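Local coordinates for putative mandelate racemase (Salmonella typhimurium, PDB 2O56), which is of uncertain function but binds magnesium and, as a member of the enolase superfamily, probably acts as a hydro-lyase (dehydratase), at residues I11-N16 with K24-V29; V44-G49 with G92-A97; V116-M121 with A334-T339; H323-P328 with H350-L355. All coordinates share one frame; numbering follows the deposited sequence. Where two conformers were deposited one is given.

Contact 1 (I11-N16 with K24-V29); sequences IIDVAN and KWRPVV
The guanidinium of R26 meets the carboxylate of D13 most firmly through NH2, which donates to D13 OD2 at 2.8 Å with an N-H...O angle of 162°. OD2 lies near the guanidinium plane, whereas NH2 comes to OD2 from above the carboxylate plane, and the two planes are turned 51° apart. The other leg, R26 NE to D13 OD1, is weak at 3.3 Å, so this salt bridge is lopsided. In D13, chi1 (-167°) puts the carboxylate carbon beside the residue's own carbonyl carbon, and the bend of the arginine chain at chi3 places NE, which faces OD1. R26 NH1 is held separately by S53, which ties the salt bridge to helix 52-66.

Beneath this pair the backbones run antiparallel. I12 and V29 form a hydrogen-bonded pair, I12 N to V29 O at 2.8 Å and V29 N to I12 O at 2.9 Å. D13 and V28 follow as a non-hydrogen-bonded pair with their side chains on one face, while those of I12 and V29 occupy the other. I12 O also receives a CA-H contact from V28 CA. One further bond, V14 N to P27 O at 3.1 Å, carries the pairing just beyond the regular strand, with the donor tilted from the carbonyl plane.

V14 packs there in two directions: its CB touches P27 CG at 3.9 Å, the side chains crossing at about a right angle, and its CG2 meets V29 CG2 at 3.7 Å. Antiparallel pairing of neighbouring strands is characteristic of the N-terminal capping domain of the mandelate racemase family.

Contact 2 (V44-G49 with G92-A97); sequences VGLAYG and GGIFSA
L46 carries this contact, laying its isobutyl group against A97 and I94 at the start of helix 93-114. Its CG stands anti to its own carbonyl carbon (chi1 -66°) and lies 3.7 Å from A97 CB. From there CD1 extends to I94 CD1, also at 3.7 Å, and CD2 approaches the same isoleucine methyl less closely, at 4.1 Å. The two side chains cross at about a right angle.

I94 begins by pointing away from the loop, and its second torsion (chi2 -55°) brings CD1 back to meet the leucine. A97, by contrast, faces the loop directly, and its methyl is shared: L46 covers one part, and V44 CG1 touches it at 3.9 Å. The valine branch that does this is the one anti to the backbone N; it also lies 3.6 Å from A97 O. Between V44 and L46, G45 centres an inverse gamma turn, closed by L46 N to V44 O at 2.9 Å, which lets both side chains address the same alanine.

L46 also packs on W87 of the second subunit, and I94 on I94 of that subunit, so the cluster borders a subunit interface. Since no hydrogen bond joins the two segments and every touching residue is buried, their association rests on van der Waals fit between branched aliphatic groups and a small alanine, without directional polar bonds.

Contact 3 (V116-M121 with A334-T339); sequences VPLYKM and ALHMET
H336 has CG anti to its carbonyl carbon (chi1 -72°), which places CG, the root of the imidazole, on the side of L118 and Y119. In L118, CG is anti to the backbone N (chi1 177°) and lies beside H336 CB. The leucine CB covers one face of the imidazole, 3.6 Å from the ring centroid and offset toward the rim, a CH-pi contact. L118 CD2 lies beside the root of the ring, also 3.6 Å from H336 CB.

The ring is gripped through nitrogen as well. Y119 N donates to H336 ND1 at 3.0 Å, but the bond is bent, with an N-H...N angle of 137°, and the donor is tilted from the imidazole plane. Being in the first turn of helix 118-121, this amide has no carbonyl of its own helix to serve, and the histidine from the other segment takes that place. H336 NE2 bonds I381 O, so the two nitrogens are consistent with a neutral ring protonated at NE2.

Y119 CB rests 3.6 Å from H336 ND1 and 4.0 Å from T339 CB, one helical turn further on. H336 ND1 stands at the edge of the phenol ring, whose hydroxyl leads away to E377. T339 OG1 meanwhile donates to L335 O at 2.5 Å, a bond back to its own helix, while its carbon atoms are what touch the tyrosine.

Joining a short helix that follows helix 93-114 to a helix of the C-terminal barrel, this buried packing belongs to the interdomain interface typical of the two-domain enolase superfamily fold.

Contact 4 (H323-P328 with H350-L355); sequences HVCGGP and HRYALL
Y352 crosses to C325 and G326 with the outer part of its phenol ring. Its CB is directed toward segment 323-328, and chi1 (81°) places CG between the backbone N and the carbonyl carbon, from where the ring reaches C325 and G326. Farther out the two ring edges part company: CE2 lies 4.0 Å from C325 SG, while CE1 is 3.2 Å from G326 O, which stands at the ring edge near its plane. CZ is 3.3 Å from the same oxygen. At the tip, OH donates to G326 O at 2.6 Å, in the carbonyl plane and on a lone pair, with a C=O...O angle of 120°. G326 N is also close to the hydroxyl, but the angle is poor and no hydrogen bond forms there.

C325 is flanked by a second ring. Its SG lies over one face of the H350 imidazole, 4.0 Å from the centroid and offset toward the rim, 23° off the ring normal. C325 CB comes 3.7 Å from H350 NE2. The sulfur thus sits between two rings, over the face of H350 and oblique to that of Y352.

The side chain of H350 is about 7 Å from the bound magnesium ion, which places the contact beside the metal site. One segment runs from strand 319-320 into helix 328-340; the other leaves strand 347-350 for helix 356-359, so these are loops bordering the mouth of the barrel, with V324 packed against helix 328-340 and Y352 against N358 of helix 356-359.

How the contacts relate
Contacts 1, 2 and 3 are buried, whereas contact 4 is only partly so and lies nearest the magnesium. Contacts 1 and 2 meet at the edge of one antiparallel sheet, where V28 O and V44 N probably bond, as do R26 N and A47 O just beyond it. Their chemistry nonetheless differs, backbone pairing and a salt bridge in the first, aliphatic packing alone in the second. Contact 4 meets both, since W25 packs on Y352 and Y48 on C325, bringing the capping domain to the barrel loops. Contact 3 joins the same two domains away from the metal, through a histidine-to-amide bond, and reaches contact 4 where A334 CB of helix 328-340 touches V324 CG2 of the preceding loop.

Contact 1 (I11-N16 with K24-V29)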
loop_
_atom_site.group_PDB
_atom_site.type_symbol
_atom_site.label_atom_id
_atom_site.label_comp_id
_atom_site.label_asym_id
_atom_site.label_seq_id
_atom_site.Cartn_x
_atom_site.Cartn_y
_atom_site.Cartn_z
ATOM N N ILE A 11 28.259 20.364 -34.814
ATOM C CA ILE A 11 26.842 20.409 -34.492
ATOM C C ILE A 11 26.130 21.164 -35.611
ATOM O O ILE A 11 26.335 22.367 -35.792
ATOM C CB ILE A 11 26.604 21.024 -33.089
ATOM C CG1 ILE A 11 27.376 20.222 -32.032
ATOM C CG2 ILE A 11 25.121 20.982 -32.747
ATOM C CD1 ILE A 11 28.766 20.727 -31.710
ATOM N N ILE A 12 25.317 20.431 -36.370
ATOM C CA ILE A 12 24.824 20.876 -37.670
ATOM C C ILE A 12 23.335 21.250 -37.647
ATOM O O ILE A 12 22.473 20.430 -37.332
ATOM C CB ILE A 12 25.104 19.794 -38.766
ATOM C CG1 ILE A 12 26.606 19.508 -38.846
ATOM C CG2 ILE A 12 24.563 20.225 -40.137
ATOM C CD1 ILE A 12 26.983 18.180 -39.443
ATOM N N ASP A 13 23.041 22.500 -37.990
ATOM C CA ASP A 13 21.674 22.972 -38.111
ATOM C C ASP A 13 21.218 22.742 -39.556
ATOM O O ASP A 13 21.449 23.574 -40.429
ATOM C CB ASP A 13 21.636 24.465 -37.748
ATOM C CG ASP A 13 20.229 24.995 -37.533
ATOM O OD1 ASP A 13 19.260 24.208 -37.508
ATOM O OD2 ASP A 13 20.098 26.226 -37.377
ATOM N N VAL A 14 20.581 21.599 -39.789
ATOM C CA VAL A 14 20.420 21.014 -41.127
ATOM C C VAL A 14 19.523 21.890 -41.993
ATOM O O VAL A 14 18.341 22.077 -41.679
ATOM C CB VAL A 14 19.845 19.566 -41.037
ATOM C CG1 VAL A 14 19.476 18.997 -42.435
ATOM C CG2 VAL A 14 20.821 18.642 -40.287
ATOM N N ALA A 15 20.102 22.436 -43.064
ATOM C CA ALA A 15 19.357 23.242 -44.055
ATOM C C ALA A 15 18.446 22.371 -44.898
ATOM O O ALA A 15 18.855 21.311 -45.368
ATOM C CB ALA A 15 20.322 24.024 -44.974
ATOM N N ASN A 16 17.219 22.833 -45.107
ATOM C CA ASN A 16 16.167 21.985 -45.666
ATOM C C ASN A 16 15.064 22.789 -46.337
ATOM O O ASN A 16 14.816 23.954 -45.991
ATOM C CB ASN A 16 15.554 21.075 -44.586
ATOM C CG ASN A 16 14.900 21.862 -43.451
ATOM O OD1 ASN A 16 15.522 22.107 -42.419
ATOM N ND2 ASN A 16 13.638 22.257 -43.637
ATOM N N LYS A 24 7.837 25.434 -37.372
ATOM C CA LYS A 24 8.991 25.262 -38.243
ATOM C C LYS A 24 9.628 23.873 -38.118
ATOM O O LYS A 24 9.166 23.021 -37.345
ATOM C CB LYS A 24 10.031 26.344 -37.950
ATOM C CG LYS A 24 10.744 26.882 -39.173
ATOM C CD LYS A 24 9.850 27.793 -39.996
ATOM C CE LYS A 24 9.976 27.502 -41.483
ATOM N NZ LYS A 24 9.224 26.273 -41.869
ATOM N N TRP A 25 10.691 23.657 -38.890
ATOM C CA TRP A 25 11.345 22.369 -38.970
ATOM C C TRP A 25 12.836 22.548 -38.797
ATOM O O TRP A 25 13.487 23.207 -39.609
ATOM C CB TRP A 25 11.057 21.710 -40.316
ATOM C CG TRP A 25 11.508 20.271 -40.385
ATOM C CD1 TRP A 25 12.453 19.745 -41.219
ATOM C CD2 TRP A 25 11.018 19.175 -39.595
ATOM N NE1 TRP A 25 12.590 18.391 -40.996
ATOM C CE2 TRP A 25 11.721 18.018 -40.004
ATOM C CE3 TRP A 25 10.053 19.061 -38.582
ATOM C CZ2 TRP A 25 11.496 16.767 -39.432
ATOM C CZ3 TRP A 25 9.825 17.816 -38.023
ATOM C CH2 TRP A 25 10.540 16.685 -38.448
ATOM N N ARG A 26 13.386 21.970 -37.735
ATOM C CA ARG A 26 14.802 22.146 -37.446
ATOM C C ARG A 26 15.495 20.866 -37.036
ATOM O O ARG A 26 15.859 20.712 -35.875
ATOM C CB ARG A 26 15.009 23.236 -36.388
ATOM C CG ARG A 26 15.146 24.618 -36.971
ATOM C CD ARG A 26 15.496 25.632 -35.907
ATOM N NE ARG A 26 16.923 25.910 -35.865
ATOM C CZ ARG A 26 17.529 26.616 -34.910
ATOM N NH1 ARG A 26 16.833 27.110 -33.899
ATOM N NH2 ARG A 26 18.839 26.829 -34.964
ATOM N N PRO A 27 15.715 19.948 -37.993
ATOM C CA PRO A 27 16.568 18.819 -37.693
ATOM C C PRO A 27 17.981 19.259 -37.357
ATOM O O PRO A 27 18.501 20.203 -37.941
ATOM C CB PRO A 27 16.553 18.003 -38.991
ATOM C CG PRO A 27 16.131 18.948 -40.038
ATOM C CD PRO A 27 15.205 19.892 -39.375
ATOM N N VAL A 28 18.585 18.579 -36.397
ATOM C CA VAL A 28 19.914 18.941 -35.910
ATOM C C VAL A 28 20.749 17.674 -35.789
ATOM O O VAL A 28 20.312 16.680 -35.217
ATOM C CB VAL A 28 19.822 19.665 -34.552
ATOM C CG1 VAL A 28 21.164 19.701 -33.850
ATOM C CG2 VAL A 28 19.285 21.074 -34.749
ATOM N N VAL A 29 21.955 17.719 -36.343
ATOM C CA VAL A 29 22.795 16.549 -36.459
ATOM C C VAL A 29 24.108 16.740 -35.702
ATOM O O VAL A 29 24.698 17.828 -35.706
ATOM C CB VAL A 29 23.008 16.182 -37.960
ATOM C CG1 VAL A 29 24.200 15.280 -38.147
ATOM C CG2 VAL A 29 21.731 15.545 -38.528
#

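Contact 2 (V44-G49 with G92-A97)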
loop_
_atom_site.group_PDB
_atom_site.type_symbol
_atom_site.label_atom_id
_atom_site.label_comp_id
_atom_site.label_asym_id
_atom_site.label_seq_id
_atom_site.Cartn_x
_atom_site.Cartn_y
_atom_site.Cartn_z
ATOM N N VAL A 44 19.586 15.060 -33.026
ATOM C CA VAL A 44 19.032 15.612 -31.786
ATOM C C VAL A 44 17.546 15.809 -32.042
ATOM O O VAL A 44 17.173 16.644 -32.867
ATOM C CB VAL A 44 19.661 16.990 -31.455
ATOM C CG1 VAL A 44 18.994 17.634 -30.231
ATOM C CG2 VAL A 44 21.181 16.868 -31.263
ATOM N N GLY A 45 16.702 15.040 -31.356
ATOM C CA GLY A 45 15.280 14.954 -31.718
ATOM C C GLY A 45 14.392 16.043 -31.135
ATOM O O GLY A 45 13.517 15.766 -30.303
ATOM N N LEU A 46 14.623 17.277 -31.584
ATOM C CA LEU A 46 13.844 18.437 -31.167
ATOM C C LEU A 46 13.408 19.250 -32.400
ATOM O O LEU A 46 13.329 20.478 -32.348
ATOM C CB LEU A 46 14.690 19.319 -30.216
ATOM C CG LEU A 46 15.084 18.743 -28.844
ATOM C CD1 LEU A 46 16.084 19.650 -28.124
ATOM C CD2 LEU A 46 13.829 18.533 -27.965
ATOM N N ALA A 47 13.136 18.570 -33.510
ATOM C CA ALA A 47 12.944 19.263 -34.806
ATOM C C ALA A 47 11.666 20.113 -34.869
ATOM O O ALA A 47 11.557 21.035 -35.681
ATOM C CB ALA A 47 13.005 18.265 -35.963
ATOM N N TYR A 48 10.707 19.795 -33.999
ATOM C CA TYR A 48 9.423 20.503 -33.918
ATOM C C TYR A 48 9.268 20.947 -32.468
ATOM O O TYR A 48 10.131 20.659 -31.636
ATOM C CB TYR A 48 8.266 19.569 -34.305
ATOM C CG TYR A 48 8.348 18.274 -33.552
ATOM C CD1 TYR A 48 7.651 18.092 -32.368
ATOM C CD2 TYR A 48 9.177 17.253 -33.991
ATOM C CE1 TYR A 48 7.762 16.920 -31.653
ATOM C CE2 TYR A 48 9.305 16.088 -33.279
ATOM C CZ TYR A 48 8.599 15.927 -32.113
ATOM O OH TYR A 48 8.723 14.760 -31.413
ATOM N N GLY A 49 8.164 21.631 -32.167
ATOM C CA GLY A 49 7.966 22.290 -30.870
ATOM C C GLY A 49 8.996 23.378 -30.637
ATOM O O GLY A 49 9.701 23.811 -31.581
ATOM N N GLY A 92 15.926 15.800 -18.185
ATOM C CA GLY A 92 15.233 16.821 -18.960
ATOM C C GLY A 92 15.283 16.515 -20.448
ATOM O O GLY A 92 16.205 15.843 -20.911
ATOM N N GLY A 93 14.277 16.995 -21.180
ATOM C CA GLY A 93 14.136 16.708 -22.608
ATOM C C GLY A 93 15.197 17.323 -23.517
ATOM O O GLY A 93 15.692 16.673 -24.419
ATOM N N ILE A 94 15.556 18.571 -23.267
ATOM C CA ILE A 94 16.670 19.204 -23.985
ATOM C C ILE A 94 17.995 18.520 -23.662
ATOM O O ILE A 94 18.788 18.200 -24.570
ATOM C CB ILE A 94 16.830 20.689 -23.616
ATOM C CG1 ILE A 94 15.494 21.429 -23.712
ATOM C CG2 ILE A 94 17.995 21.344 -24.444
ATOM C CD1 ILE A 94 14.755 21.328 -25.059
ATOM N N PHE A 95 18.240 18.299 -22.374
ATOM C CA PHE A 95 19.461 17.632 -21.960
ATOM C C PHE A 95 19.593 16.250 -22.623
ATOM O O PHE A 95 20.604 15.940 -23.255
ATOM C CB PHE A 95 19.520 17.483 -20.446
ATOM C CG PHE A 95 20.904 17.236 -19.952
ATOM C CD1 PHE A 95 21.676 18.282 -19.495
ATOM C CD2 PHE A 95 21.471 15.970 -20.015
ATOM C CE1 PHE A 95 22.959 18.066 -19.082
ATOM C CE2 PHE A 95 22.790 15.762 -19.596
ATOM C CZ PHE A 95 23.508 16.811 -19.127
ATOM N N SER A 96 18.530 15.459 -22.499
ATOM C CA SER A 96 18.455 14.106 -23.032
ATOM C C SER A 96 18.632 14.052 -24.544
ATOM O O SER A 96 19.360 13.199 -25.036
ATOM C CB SER A 96 17.119 13.486 -22.690
ATOM O OG SER A 96 17.049 12.165 -23.175
ATOM N N ALA A 97 17.956 14.943 -25.269
ATOM C CA ALA A 97 18.026 14.957 -26.740
ATOM C C ALA A 97 19.428 15.258 -27.266
ATOM O O ALA A 97 19.873 14.688 -28.272
ATOM C CB ALA A 97 16.992 15.925 -27.333
#

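Contact 3 (V116-M121 with A334-T339)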
loop_
_atom_site.group_PDB
_atom_site.type_symbol
_atom_site.label_atom_id
_atom_site.label_comp_id
_atom_site.label_asym_id
_atom_site.label_seq_id
_atom_site.Cartn_x
_atom_site.Cartn_y
_atom_site.Cartn_z
ATOM N N VAL A 116 30.019 -3.338 -39.392
ATOM C CA VAL A 116 28.777 -4.059 -39.087
ATOM C C VAL A 116 27.575 -3.133 -38.884
ATOM O O VAL A 116 27.679 -2.075 -38.277
ATOM C CB VAL A 116 28.927 -5.012 -37.877
ATOM C CG1 VAL A 116 29.821 -6.212 -38.229
ATOM C CG2 VAL A 116 29.463 -4.262 -36.685
ATOM N N PRO A 117 26.404 -3.529 -39.434
ATOM C CA PRO A 117 25.234 -2.688 -39.185
ATOM C C PRO A 117 24.781 -2.697 -37.715
ATOM O O PRO A 117 24.955 -3.693 -37.002
ATOM C CB PRO A 117 24.158 -3.319 -40.077
ATOM C CG PRO A 117 24.590 -4.749 -40.202
ATOM C CD PRO A 117 26.071 -4.706 -40.258
ATOM N N LEU A 118 24.196 -1.580 -37.297
ATOM C CA LEU A 118 23.759 -1.369 -35.924
ATOM C C LEU A 118 22.927 -2.505 -35.333
ATOM O O LEU A 118 23.195 -2.913 -34.209
ATOM C CB LEU A 118 23.029 -0.020 -35.796
ATOM C CG LEU A 118 22.415 0.386 -34.451
ATOM C CD1 LEU A 118 23.465 0.415 -33.366
ATOM C CD2 LEU A 118 21.744 1.748 -34.580
ATOM N N TYR A 119 21.951 -3.028 -36.083
ATOM C CA TYR A 119 21.079 -4.079 -35.553
ATOM C C TYR A 119 21.843 -5.288 -35.023
ATOM O O TYR A 119 21.460 -5.869 -34.013
ATOM C CB TYR A 119 19.961 -4.475 -36.549
ATOM C CG TYR A 119 20.415 -5.325 -37.727
ATOM C CD1 TYR A 119 20.473 -6.720 -37.627
ATOM C CD2 TYR A 119 20.800 -4.740 -38.931
ATOM C CE1 TYR A 119 20.902 -7.515 -38.699
ATOM C CE2 TYR A 119 21.224 -5.539 -40.025
ATOM C CZ TYR A 119 21.277 -6.915 -39.893
ATOM O OH TYR A 119 21.706 -7.709 -40.943
ATOM N N LYS A 120 22.946 -5.642 -35.683
ATOM C CA LYS A 120 23.760 -6.779 -35.268
ATOM C C LYS A 120 24.503 -6.492 -33.954
ATOM O O LYS A 120 24.687 -7.385 -33.139
ATOM C CB LYS A 120 24.775 -7.145 -36.361
ATOM C CG LYS A 120 24.221 -7.904 -37.512
ATOM C CD LYS A 120 25.326 -8.340 -38.456
ATOM C CE LYS A 120 24.802 -9.384 -39.412
ATOM N NZ LYS A 120 25.841 -9.850 -40.372
ATOM N N MET A 121 24.913 -5.245 -33.754
ATOM C CA MET A 121 25.502 -4.825 -32.493
ATOM C C MET A 121 24.473 -4.712 -31.371
ATOM O O MET A 121 24.839 -4.734 -30.208
ATOM C CB MET A 121 26.213 -3.487 -32.659
ATOM C CG MET A 121 27.262 -3.481 -33.774
ATOM S SD MET A 121 28.223 -1.973 -33.708
ATOM C CE MET A 121 27.053 -0.817 -34.342
ATOM N N ALA A 334 15.875 4.008 -35.609
ATOM C CA ALA A 334 14.621 3.326 -35.286
ATOM C C ALA A 334 14.515 1.917 -35.881
ATOM O O ALA A 334 14.189 0.967 -35.178
ATOM C CB ALA A 334 13.440 4.185 -35.684
ATOM N N LEU A 335 14.794 1.785 -37.178
ATOM C CA LEU A 335 14.746 0.486 -37.853
ATOM C C LEU A 335 15.690 -0.568 -37.277
ATOM O O LEU A 335 15.314 -1.733 -37.176
ATOM C CB LEU A 335 14.967 0.636 -39.362
ATOM C CG LEU A 335 13.923 1.497 -40.065
ATOM C CD1 LEU A 335 14.288 1.658 -41.528
ATOM C CD2 LEU A 335 12.506 0.930 -39.897
ATOM N N HIS A 336 16.909 -0.153 -36.921
ATOM C CA HIS A 336 17.865 -1.013 -36.248
ATOM C C HIS A 336 17.404 -1.505 -34.877
ATOM O O HIS A 336 17.533 -2.691 -34.548
ATOM C CB HIS A 336 19.210 -0.287 -36.112
ATOM C CG HIS A 336 19.961 -0.143 -37.407
ATOM N ND1 HIS A 336 20.610 -1.197 -38.013
ATOM C CD2 HIS A 336 20.154 0.929 -38.213
ATOM C CE1 HIS A 336 21.164 -0.785 -39.139
ATOM N NE2 HIS A 336 20.909 0.505 -39.280
ATOM N N MET A 337 16.885 -0.599 -34.062
ATOM C CA MET A 337 16.413 -0.974 -32.729
ATOM C C MET A 337 15.243 -1.928 -32.891
ATOM O O MET A 337 15.192 -2.972 -32.259
ATOM C CB MET A 337 15.967 0.273 -31.955
ATOM C CG MET A 337 15.638 0.043 -30.441
ATOM S SD MET A 337 17.078 -0.328 -29.427
ATOM C CE MET A 337 17.919 1.251 -29.414
ATOM N N GLU A 338 14.308 -1.560 -33.752
ATOM C CA GLU A 338 13.081 -2.329 -33.907
ATOM C C GLU A 338 13.336 -3.714 -34.528
ATOM O O GLU A 338 12.508 -4.611 -34.410
ATOM C CB GLU A 338 12.075 -1.526 -34.729
ATOM C CG GLU A 338 11.605 -0.269 -33.999
ATOM C CD GLU A 338 10.797 0.679 -34.867
ATOM O OE1 GLU A 338 11.098 0.794 -36.072
ATOM O OE2 GLU A 338 9.873 1.335 -34.331
ATOM N N THR A 339 14.492 -3.873 -35.174
ATOM C CA THR A 339 14.883 -5.145 -35.773
ATOM C C THR A 339 15.387 -6.106 -34.728
ATOM O O THR A 339 15.094 -7.302 -34.790
ATOM C CB THR A 339 15.974 -4.948 -36.872
ATOM O OG1 THR A 339 15.433 -4.160 -37.925
ATOM C CG2 THR A 339 16.440 -6.263 -37.460
#

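Contact 4 (H323-P328 with H350-L355)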
loop_
_atom_site.group_PDB
_atom_site.type_symbol
_atom_site.label_atom_id
_atom_site.label_comp_id
_atom_site.label_asym_id
_atom_site.label_seq_id
_atom_site.Cartn_x
_atom_site.Cartn_y
_atom_site.Cartn_z
ATOM N N HIS A 323 9.174 6.183 -31.216
ATOM C CA HIS A 323 8.676 7.452 -31.725
ATOM C C HIS A 323 9.643 7.985 -32.776
ATOM O O HIS A 323 10.829 8.142 -32.507
ATOM C CB HIS A 323 8.498 8.489 -30.617
ATOM C CG HIS A 323 8.132 9.843 -31.133
ATOM N ND1 HIS A 323 9.071 10.819 -31.392
ATOM C CD2 HIS A 323 6.939 10.361 -31.506
ATOM C CE1 HIS A 323 8.469 11.887 -31.882
ATOM N NE2 HIS A 323 7.173 11.640 -31.954
ATOM N N VAL A 324 9.138 8.255 -33.975
ATOM C CA VAL A 324 9.974 8.800 -35.037
ATOM C C VAL A 324 9.332 10.053 -35.621
ATOM O O VAL A 324 8.293 9.974 -36.279
ATOM C CB VAL A 324 10.228 7.773 -36.180
ATOM C CG1 VAL A 324 11.156 8.368 -37.245
ATOM C CG2 VAL A 324 10.853 6.500 -35.644
ATOM N N CYS A 325 9.965 11.198 -35.392
ATOM C CA CYS A 325 9.607 12.439 -36.101
ATOM C C CYS A 325 10.840 13.319 -36.312
ATOM O O CYS A 325 11.003 14.363 -35.675
ATOM C CB CYS A 325 8.527 13.208 -35.331
ATOM S SG CYS A 325 7.678 14.499 -36.316
ATOM N N GLY A 326 11.738 12.880 -37.184
ATOM C CA GLY A 326 12.862 13.734 -37.551
ATOM C C GLY A 326 13.275 13.462 -38.978
ATOM O O GLY A 326 12.433 13.275 -39.840
ATOM N N GLY A 327 14.581 13.417 -39.208
ATOM C CA GLY A 327 15.122 13.171 -40.543
ATOM C C GLY A 327 15.403 11.707 -40.801
ATOM O O GLY A 327 15.108 10.850 -39.965
ATOM N N PRO A 328 15.974 11.400 -41.971
ATOM C CA PRO A 328 16.309 10.008 -42.296
ATOM C C PRO A 328 17.165 9.286 -41.245
ATOM O O PRO A 328 17.047 8.073 -41.095
ATOM C CB PRO A 328 17.064 10.143 -43.620
ATOM C CG PRO A 328 16.457 11.379 -44.241
ATOM C CD PRO A 328 16.316 12.318 -43.077
ATOM N N HIS A 350 5.566 9.069 -40.827
ATOM C CA HIS A 350 4.960 10.324 -41.239
ATOM C C HIS A 350 5.093 10.491 -42.738
ATOM O O HIS A 350 6.055 10.016 -43.341
ATOM C CB HIS A 350 5.647 11.497 -40.589
ATOM C CG HIS A 350 5.550 11.515 -39.101
ATOM N ND1 HIS A 350 4.578 12.224 -38.427
ATOM C CD2 HIS A 350 6.312 10.920 -38.155
ATOM C CE1 HIS A 350 4.748 12.064 -37.125
ATOM N NE2 HIS A 350 5.797 11.282 -36.933
ATOM N N ARG A 351 4.126 11.196 -43.320
ATOM C CA ARG A 351 4.105 11.470 -44.754
ATOM C C ARG A 351 5.341 12.250 -45.221
ATOM O O ARG A 351 5.931 11.926 -46.255
ATOM C CB ARG A 351 2.833 12.225 -45.115
ATOM C CG ARG A 351 2.448 12.119 -46.576
ATOM C CD ARG A 351 2.124 13.492 -47.140
ATOM N NE ARG A 351 0.977 14.106 -46.485
ATOM C CZ ARG A 351 1.041 15.200 -45.735
ATOM N NH1 ARG A 351 -0.061 15.678 -45.175
ATOM N NH2 ARG A 351 2.205 15.814 -45.543
ATOM N N TYR A 352 5.745 13.254 -44.445
ATOM C CA TYR A 352 6.852 14.148 -44.826
ATOM C C TYR A 352 8.169 13.386 -44.986
ATOM O O TYR A 352 9.052 13.823 -45.711
ATOM C CB TYR A 352 7.030 15.277 -43.792
ATOM C CG TYR A 352 7.805 14.825 -42.580
ATOM C CD1 TYR A 352 9.208 14.787 -42.593
ATOM C CD2 TYR A 352 7.144 14.405 -41.431
ATOM C CE1 TYR A 352 9.915 14.336 -41.507
ATOM C CE2 TYR A 352 7.852 13.966 -40.324
ATOM C CZ TYR A 352 9.237 13.928 -40.371
ATOM O OH TYR A 352 9.943 13.484 -39.275
ATOM N N ALA A 353 8.289 12.257 -44.287
ATOM C CA ALA A 353 9.511 11.461 -44.259
ATOM C C ALA A 353 9.809 10.810 -45.622
ATOM O O ALA A 353 10.953 10.457 -45.918
ATOM C CB ALA A 353 9.405 10.395 -43.184
ATOM N N LEU A 354 8.763 10.649 -46.427
ATOM C CA LEU A 354 8.864 10.084 -47.772
ATOM C C LEU A 354 9.251 11.140 -48.808
ATOM O O LEU A 354 9.650 10.807 -49.922
ATOM C CB LEU A 354 7.516 9.471 -48.173
ATOM C CG LEU A 354 6.913 8.355 -47.321
ATOM C CD1 LEU A 354 5.446 8.134 -47.706
ATOM C CD2 LEU A 354 7.716 7.081 -47.510
ATOM N N LEU A 355 9.118 12.410 -48.435
ATOM C CA LEU A 355 9.147 13.508 -49.392
ATOM C C LEU A 355 10.561 14.015 -49.633
ATOM O O LEU A 355 11.420 13.897 -48.762
ATOM C CB LEU A 355 8.259 14.653 -48.910
ATOM C CG LEU A 355 6.778 14.332 -48.729
ATOM C CD1 LEU A 355 6.031 15.569 -48.268
ATOM C CD2 LEU A 355 6.175 13.794 -50.023
#